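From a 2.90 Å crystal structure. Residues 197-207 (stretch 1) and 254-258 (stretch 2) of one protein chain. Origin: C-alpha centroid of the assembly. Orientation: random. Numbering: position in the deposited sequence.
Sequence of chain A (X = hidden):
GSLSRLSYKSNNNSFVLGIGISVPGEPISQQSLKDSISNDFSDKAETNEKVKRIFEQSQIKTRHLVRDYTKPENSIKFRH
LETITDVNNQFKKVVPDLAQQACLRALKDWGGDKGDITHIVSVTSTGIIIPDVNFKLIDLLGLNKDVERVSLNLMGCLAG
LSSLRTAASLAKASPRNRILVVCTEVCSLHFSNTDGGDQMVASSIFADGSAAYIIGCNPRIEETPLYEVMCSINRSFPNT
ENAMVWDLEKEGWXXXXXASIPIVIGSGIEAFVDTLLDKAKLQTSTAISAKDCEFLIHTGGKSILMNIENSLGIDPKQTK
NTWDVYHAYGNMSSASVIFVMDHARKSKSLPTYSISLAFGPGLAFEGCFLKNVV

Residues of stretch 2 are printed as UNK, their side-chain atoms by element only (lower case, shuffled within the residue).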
# COMPACT_ATOMS: atom_id res chain seq x y z
N GLY A 197 22.82 17.94 -7.66
CA GLY A 197 23.33 16.68 -8.15
C GLY A 197 22.38 15.52 -8.11
O GLY A 197 22.38 14.77 -9.07
N ASP A 198 21.61 15.34 -7.03
CA ASP A 198 20.71 14.18 -6.95
C ASP A 198 19.77 14.10 -8.14
O ASP A 198 19.34 13.02 -8.54
CB ASP A 198 19.93 14.19 -5.63
CG ASP A 198 19.05 15.43 -5.46
OD1 ASP A 198 19.32 16.46 -6.12
OD2 ASP A 198 18.10 15.36 -4.66
N GLN A 199 19.44 15.26 -8.71
CA GLN A 199 18.55 15.31 -9.87
C GLN A 199 19.27 14.69 -11.07
O GLN A 199 18.69 13.85 -11.78
CB GLN A 199 18.16 16.76 -10.17
CG GLN A 199 16.66 16.96 -10.24
CD GLN A 199 15.93 16.51 -9.00
OE1 GLN A 199 14.73 16.22 -9.05
NE2 GLN A 199 16.63 16.45 -7.87
N MET A 200 20.52 15.09 -11.28
CA MET A 200 21.35 14.57 -12.37
C MET A 200 21.56 13.06 -12.19
O MET A 200 21.40 12.29 -13.13
CB MET A 200 22.71 15.28 -12.39
CG MET A 200 22.61 16.80 -12.43
SD MET A 200 24.15 17.65 -12.87
CE MET A 200 24.92 17.85 -11.31
N VAL A 201 21.92 12.66 -10.97
CA VAL A 201 22.15 11.25 -10.65
C VAL A 201 20.92 10.41 -10.98
O VAL A 201 20.99 9.42 -11.72
CB VAL A 201 22.47 11.03 -9.14
CG1 VAL A 201 22.72 9.55 -8.88
CG2 VAL A 201 23.66 11.87 -8.72
N ALA A 202 19.79 10.83 -10.41
CA ALA A 202 18.53 10.13 -10.60
C ALA A 202 18.25 9.93 -12.08
O ALA A 202 17.74 8.88 -12.48
CB ALA A 202 17.40 10.92 -9.95
N SER A 203 18.60 10.91 -12.89
CA SER A 203 18.37 10.81 -14.33
C SER A 203 19.38 9.88 -14.98
O SER A 203 19.24 9.54 -16.15
CB SER A 203 18.46 12.18 -15.00
OG SER A 203 19.80 12.64 -15.07
N SER A 204 20.39 9.46 -14.22
CA SER A 204 21.40 8.57 -14.78
C SER A 204 21.24 7.12 -14.35
O SER A 204 21.73 6.22 -15.05
CB SER A 204 22.80 9.06 -14.40
OG SER A 204 23.10 8.72 -13.07
N ILE A 205 20.56 6.87 -13.23
CA ILE A 205 20.42 5.50 -12.74
C ILE A 205 19.05 4.83 -12.73
O ILE A 205 18.97 3.59 -12.78
CB ILE A 205 20.97 5.39 -11.32
CG1 ILE A 205 20.12 6.24 -10.38
CG2 ILE A 205 22.40 5.85 -11.30
CD1 ILE A 205 20.48 6.08 -8.91
N PHE A 206 17.98 5.62 -12.66
CA PHE A 206 16.63 5.04 -12.61
C PHE A 206 16.08 4.59 -13.95
O PHE A 206 16.33 5.21 -14.98
CB PHE A 206 15.63 6.02 -11.98
CG PHE A 206 15.89 6.29 -10.51
CD1 PHE A 206 15.77 5.28 -9.57
CD2 PHE A 206 16.24 7.57 -10.08
CE1 PHE A 206 15.99 5.53 -8.21
CE2 PHE A 206 16.47 7.84 -8.73
CZ PHE A 206 16.35 6.81 -7.79
N ALA A 207 15.34 3.49 -13.93
CA ALA A 207 14.74 2.92 -15.13
C ALA A 207 13.37 2.35 -14.76
O ALA A 207 13.00 2.35 -13.58
CB ALA A 207 15.64 1.82 -15.71
N UNK A 254 8.56 15.34 -6.47
CA UNK A 254 9.82 16.02 -6.14
C UNK A 254 10.81 15.06 -5.48
O UNK A 254 10.65 14.68 -4.32
c UNK A 254 9.57 17.21 -5.21
c UNK A 254 10.77 18.14 -5.12
o UNK A 254 11.86 17.83 -5.62
n UNK A 254 10.58 19.30 -4.50
N UNK A 255 11.84 14.68 -6.24
CA UNK A 255 12.86 13.77 -5.69
C UNK A 255 14.00 14.45 -4.89
O UNK A 255 14.35 15.62 -5.12
c UNK A 255 14.53 11.95 -6.31
c UNK A 255 15.86 12.30 -6.93
c UNK A 255 14.14 10.53 -6.64
c UNK A 255 13.47 12.93 -6.81
N UNK A 256 14.56 13.70 -3.94
CA UNK A 256 15.66 14.19 -3.13
C UNK A 256 16.46 13.03 -2.54
O UNK A 256 15.95 12.25 -1.72
N UNK A 257 17.71 12.94 -2.96
CA UNK A 257 18.65 11.91 -2.54
C UNK A 257 19.87 12.53 -1.85
O UNK A 257 20.68 13.19 -2.50
c UNK A 257 18.52 9.66 -5.56
c UNK A 257 17.11 9.84 -3.90
c UNK A 257 19.12 11.13 -3.75
c UNK A 257 18.46 9.84 -4.17
N UNK A 258 20.01 12.28 -0.55
CA UNK A 258 21.11 12.81 0.26
C UNK A 258 22.45 12.17 -0.09
O UNK A 258 22.53 10.96 -0.30
c UNK A 258 21.32 13.58 2.64
o UNK A 258 20.89 14.75 2.51
o UNK A 258 22.17 13.22 3.49
c UNK A 258 20.80 12.54 1.72

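Position 254 carries four side-chain atoms: two carbons in a chain, the second bearing one oxygen and one nitrogen. Its CA-to-CB bond points sideways, and although the far end of the chain comes nearer to the helix it makes no contact there. That planar end is a carboxamide one carbon from the backbone, so the residue is asparagine, Asn-254; its ND2 is hydrogen-bonded elsewhere in the structure. Here the strand has not yet engaged the helix.

Position 255 has four carbons and no heteroatom, with the fork at the second carbon. Its CA-to-CB bond points toward the helix, and the two terminal carbons find separate neighbours: one lies 3.7 Å from Ala-202 CB, while the other lies 4.1 Å from Phe-206 CE2, meeting that ring obliquely. The amide of Gln-199 also reaches this position, with NE2 3.7 Å from the backbone O of 255, a contact too long to count on for polar recognition. Branching at the second carbon rather than at the first rules out isoleucine and makes this leucine, Leu-255. Against the helix the branched chain meets a small alanine, and the phenylalanine just past the helical stretch adds a broader apolar surface.

Position 256 has no side-chain atoms at all. Its CA sits 3.1 Å from Asp-198 OD2, so the carboxylate lies close against the bare backbone. The absence of any side chain means glycine, Gly-256. A CB built here would point away from the helix, with its ideal position 4.0 Å from Asp-198 OD2. The approach of the acid therefore does not by itself explain the glycine.

Position 257 again shows four carbons forked at the second. It uses its backbone as well as its side chain: its N donates a hydrogen bond to Asp-198 OD2, 3.0 Å away, at a favourable N-H...O angle of 158°. Its CA-to-CB bond runs sideways, yet its CB is 3.7 Å from Asp-198 CB, and one terminal carbon reaches the edge of the Phe-206 ring, 4.2 Å from Phe-206 CE2. Again this is leucine, Leu-257.

Position 258 has two carbons, the second carrying two oxygens. Its CA-to-CB bond points away from the helix, and the side chain touches none of it. The short carboxylate makes it aspartate, Asp-258.

The contact joins one directed polar bond to a small apolar cluster. Helix and strand cross nearly at right angles, 99° between their directions, and their axes approach to 7.6 Å. Asp-198, Ala-202 and Phe-206 are spaced four apart, about one helical turn, and all three have CA-to-CB bonds pointing toward the strand. Asp-198 OD2 accepts the backbone NH of Leu-257, while Asp-198 OD1 accepts a weak hydrogen bond from Gln-199 NE2 at 3.2 Å and is also bonded elsewhere. Leu-255 and Leu-257 then converge on Phe-206. The rule to read is economical: let one carboxylate hold a strand NH, and let alternate strand leucines pack beside it against the helix and the aromatic that follows.

Stretch 2 254-258: NLGLD
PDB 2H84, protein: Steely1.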